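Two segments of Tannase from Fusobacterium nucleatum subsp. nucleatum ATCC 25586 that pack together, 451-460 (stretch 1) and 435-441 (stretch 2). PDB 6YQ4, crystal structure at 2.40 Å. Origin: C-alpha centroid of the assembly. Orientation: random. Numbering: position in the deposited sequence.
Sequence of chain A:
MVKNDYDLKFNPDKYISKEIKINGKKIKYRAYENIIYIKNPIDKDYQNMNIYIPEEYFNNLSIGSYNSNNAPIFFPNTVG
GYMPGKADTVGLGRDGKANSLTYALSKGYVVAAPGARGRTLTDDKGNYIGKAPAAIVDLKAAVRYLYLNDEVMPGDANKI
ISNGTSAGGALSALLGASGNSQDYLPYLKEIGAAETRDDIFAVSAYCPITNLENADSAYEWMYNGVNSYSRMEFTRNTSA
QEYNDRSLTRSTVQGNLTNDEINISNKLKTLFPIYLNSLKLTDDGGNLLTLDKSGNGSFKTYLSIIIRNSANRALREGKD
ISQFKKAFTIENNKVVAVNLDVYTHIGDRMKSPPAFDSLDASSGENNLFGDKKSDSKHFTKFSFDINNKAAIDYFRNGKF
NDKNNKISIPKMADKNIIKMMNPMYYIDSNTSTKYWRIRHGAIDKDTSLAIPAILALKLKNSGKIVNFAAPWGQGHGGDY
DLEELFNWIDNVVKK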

# COMPACT_ATOMS: atom_id res chain seq x y z
N ILE A 451 -0.40 12.06 -2.30
CA ILE A 451 -1.31 10.94 -2.59
C ILE A 451 -1.73 10.27 -1.28
O ILE A 451 -2.94 10.11 -1.05
CB ILE A 451 -0.67 9.92 -3.56
CG1 ILE A 451 -0.60 10.48 -4.98
CG2 ILE A 451 -1.50 8.62 -3.57
CD1 ILE A 451 -1.96 10.39 -5.72
N PRO A 452 -0.81 9.83 -0.41
CA PRO A 452 -1.26 9.32 0.89
C PRO A 452 -1.95 10.39 1.73
O PRO A 452 -2.92 10.06 2.44
CB PRO A 452 0.03 8.81 1.57
CG PRO A 452 1.18 9.50 0.85
CD PRO A 452 0.66 9.68 -0.58
N ALA A 453 -1.51 11.65 1.66
CA ALA A 453 -2.23 12.74 2.35
C ALA A 453 -3.68 12.83 1.89
O ALA A 453 -4.59 12.97 2.73
CB ALA A 453 -1.55 14.09 2.10
N ILE A 454 -3.92 12.76 0.57
CA ILE A 454 -5.29 12.80 0.05
C ILE A 454 -6.09 11.60 0.55
O ILE A 454 -7.28 11.73 0.88
CB ILE A 454 -5.28 12.87 -1.48
CG1 ILE A 454 -4.97 14.29 -1.96
CG2 ILE A 454 -6.59 12.32 -2.07
CD1 ILE A 454 -4.60 14.29 -3.44
N LEU A 455 -5.48 10.42 0.62
CA LEU A 455 -6.19 9.28 1.20
C LEU A 455 -6.57 9.56 2.65
O LEU A 455 -7.72 9.37 3.07
CB LEU A 455 -5.34 8.03 1.11
CG LEU A 455 -5.85 6.73 1.73
CD1 LEU A 455 -6.95 6.16 0.87
CD2 LEU A 455 -4.70 5.75 1.81
N ALA A 456 -5.59 10.03 3.43
CA ALA A 456 -5.82 10.36 4.83
C ALA A 456 -6.91 11.42 4.98
O ALA A 456 -7.76 11.33 5.87
CB ALA A 456 -4.49 10.81 5.46
N LEU A 457 -6.96 12.42 4.09
CA LEU A 457 -7.99 13.45 4.25
C LEU A 457 -9.37 12.89 3.97
O LEU A 457 -10.35 13.23 4.65
CB LEU A 457 -7.73 14.63 3.32
CG LEU A 457 -6.55 15.52 3.70
CD1 LEU A 457 -5.95 16.25 2.47
CD2 LEU A 457 -7.00 16.48 4.75
N LYS A 458 -9.48 12.08 2.92
CA LYS A 458 -10.75 11.49 2.53
C LYS A 458 -11.30 10.63 3.64
O LYS A 458 -12.50 10.67 3.94
CB LYS A 458 -10.55 10.69 1.24
CG LYS A 458 -11.79 10.05 0.71
CD LYS A 458 -12.78 11.09 0.26
CE LYS A 458 -14.07 10.41 -0.15
NZ LYS A 458 -15.24 11.37 -0.20
N LEU A 459 -10.44 9.88 4.33
CA LEU A 459 -10.92 9.05 5.43
C LEU A 459 -11.36 9.89 6.63
O LEU A 459 -12.38 9.60 7.27
CB LEU A 459 -9.85 8.05 5.84
CG LEU A 459 -9.43 7.00 4.83
CD1 LEU A 459 -8.00 6.53 5.08
CD2 LEU A 459 -10.39 5.83 4.89
N LYS A 460 -10.59 10.92 6.98
CA LYS A 460 -11.00 11.81 8.06
C LYS A 460 -12.32 12.50 7.74
O LYS A 460 -13.20 12.62 8.60
CB LYS A 460 -9.91 12.85 8.31
CG LYS A 460 -8.61 12.26 8.80
CD LYS A 460 -7.60 13.35 9.04
CE LYS A 460 -7.76 13.98 10.42
NZ LYS A 460 -6.57 13.62 11.22
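Stretch 2 (435-441) YWRIRHG

How does stretch 2 run over the helix? Residues 435-439 form an extended strand, and H440 and G441 follow as loop or turn. The strand runs nearly antiparallel to helix 451-460, with a signed crossing angle of -162° and a closest approach of 9.3 Å between the axes. This direction sets the register: P452, early in the stretch, has its CA 7.0 Å from the CA of H440, while the CA of L459 lies 8.4 Å from the CA of W436. No hydrogen bond crosses the interface, so the packing rests on apolar contact.

What meets P452? Its CA-to-CB bond points toward stretch 2, and the ring packs against two residues. P452 CG lies 3.6 Å from H440 CB, and P452 CB lies 4.2 Å from I438 CG2. H440, in chi1 t, holds its ring oblique to the proline.

Which residue fills the middle of the contact? I438 does, with chi1 m and chi2 t carrying its CD1 in among three helix residues. L455 CD2 approaches I438 CD1 to 3.8 Å. One residue on, A456 points sideways, and its small side chain still comes within reach, A456 CB standing 4.3 Å from I438 CD1. L459 CD1 adds a contact at 4.0 Å to I438 CD1. Touching four helix residues in all, I438 has the largest covered area, 77 Å².

How does L459 close the contact? Its CD2 sits over one face of the W436 ring, 3.4 Å from W436 CE2. Measured from L459 CD2, the centroid of the six-membered ring of W436 is 3.5 Å away, and the methyl lies just 15° off the ring normal, a CH-pi arrangement. The alternation of the strand explains the pattern: W436 and I438 point toward the helix, whereas R439 points away.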

# COMPACT_ATOMS: atom_id res chain seq x y z
N TYR A 435 -10.47 2.10 11.62
CA TYR A 435 -9.13 2.52 12.03
C TYR A 435 -8.10 2.33 10.92
O TYR A 435 -8.06 1.29 10.25
CB TYR A 435 -8.71 1.74 13.27
CG TYR A 435 -9.69 1.80 14.40
CD1 TYR A 435 -9.79 2.93 15.20
CD2 TYR A 435 -10.53 0.72 14.66
CE1 TYR A 435 -10.69 3.00 16.24
CE2 TYR A 435 -11.43 0.76 15.70
CZ TYR A 435 -11.51 1.92 16.48
OH TYR A 435 -12.38 1.99 17.53
N TRP A 436 -7.24 3.34 10.76
CA TRP A 436 -6.32 3.46 9.63
C TRP A 436 -5.02 4.05 10.13
O TRP A 436 -5.03 5.11 10.75
CB TRP A 436 -6.89 4.37 8.51
CG TRP A 436 -8.20 3.87 7.97
CD1 TRP A 436 -9.42 3.85 8.61
CD2 TRP A 436 -8.41 3.30 6.68
NE1 TRP A 436 -10.37 3.29 7.79
CE2 TRP A 436 -9.77 2.94 6.60
CE3 TRP A 436 -7.58 3.04 5.58
CZ2 TRP A 436 -10.32 2.36 5.46
CZ3 TRP A 436 -8.13 2.48 4.45
CH2 TRP A 436 -9.49 2.14 4.40
N ARG A 437 -3.91 3.37 9.85
CA ARG A 437 -2.58 3.88 10.14
C ARG A 437 -1.82 3.95 8.82
O ARG A 437 -1.68 2.95 8.11
CB ARG A 437 -1.84 3.01 11.16
CG ARG A 437 -0.56 3.66 11.69
CD ARG A 437 0.23 2.65 12.45
NE ARG A 437 1.37 3.22 13.18
CZ ARG A 437 2.64 3.04 12.84
NH1 ARG A 437 2.97 2.33 11.74
NH2 ARG A 437 3.60 3.57 13.59
N ILE A 438 -1.34 5.15 8.48
CA ILE A 438 -0.77 5.46 7.18
C ILE A 438 0.57 6.14 7.43
O ILE A 438 0.66 7.03 8.28
CB ILE A 438 -1.71 6.35 6.35
CG1 ILE A 438 -2.99 5.62 5.97
CG2 ILE A 438 -1.06 6.85 5.10
CD1 ILE A 438 -4.06 6.57 5.42
N ARG A 439 1.61 5.68 6.74
CA ARG A 439 2.96 6.21 6.89
C ARG A 439 3.50 6.47 5.50
O ARG A 439 3.40 5.61 4.63
CB ARG A 439 3.90 5.24 7.62
CG ARG A 439 3.71 5.13 9.15
CD ARG A 439 3.85 6.50 9.85
NE ARG A 439 3.59 6.45 11.30
CZ ARG A 439 2.39 6.64 11.86
NH1 ARG A 439 1.31 6.88 11.10
NH2 ARG A 439 2.26 6.61 13.18
N HIS A 440 4.08 7.65 5.30
CA HIS A 440 4.83 7.90 4.07
C HIS A 440 6.04 8.74 4.43
O HIS A 440 5.88 9.85 4.95
CB HIS A 440 3.98 8.60 3.01
CG HIS A 440 4.70 8.83 1.72
ND1 HIS A 440 4.60 7.96 0.65
CD2 HIS A 440 5.57 9.79 1.35
CE1 HIS A 440 5.36 8.40 -0.34
NE2 HIS A 440 5.96 9.51 0.06
N GLY A 441 7.24 8.23 4.16
CA GLY A 441 8.44 8.87 4.65
C GLY A 441 8.71 10.22 4.00
O GLY A 441 8.45 10.43 2.82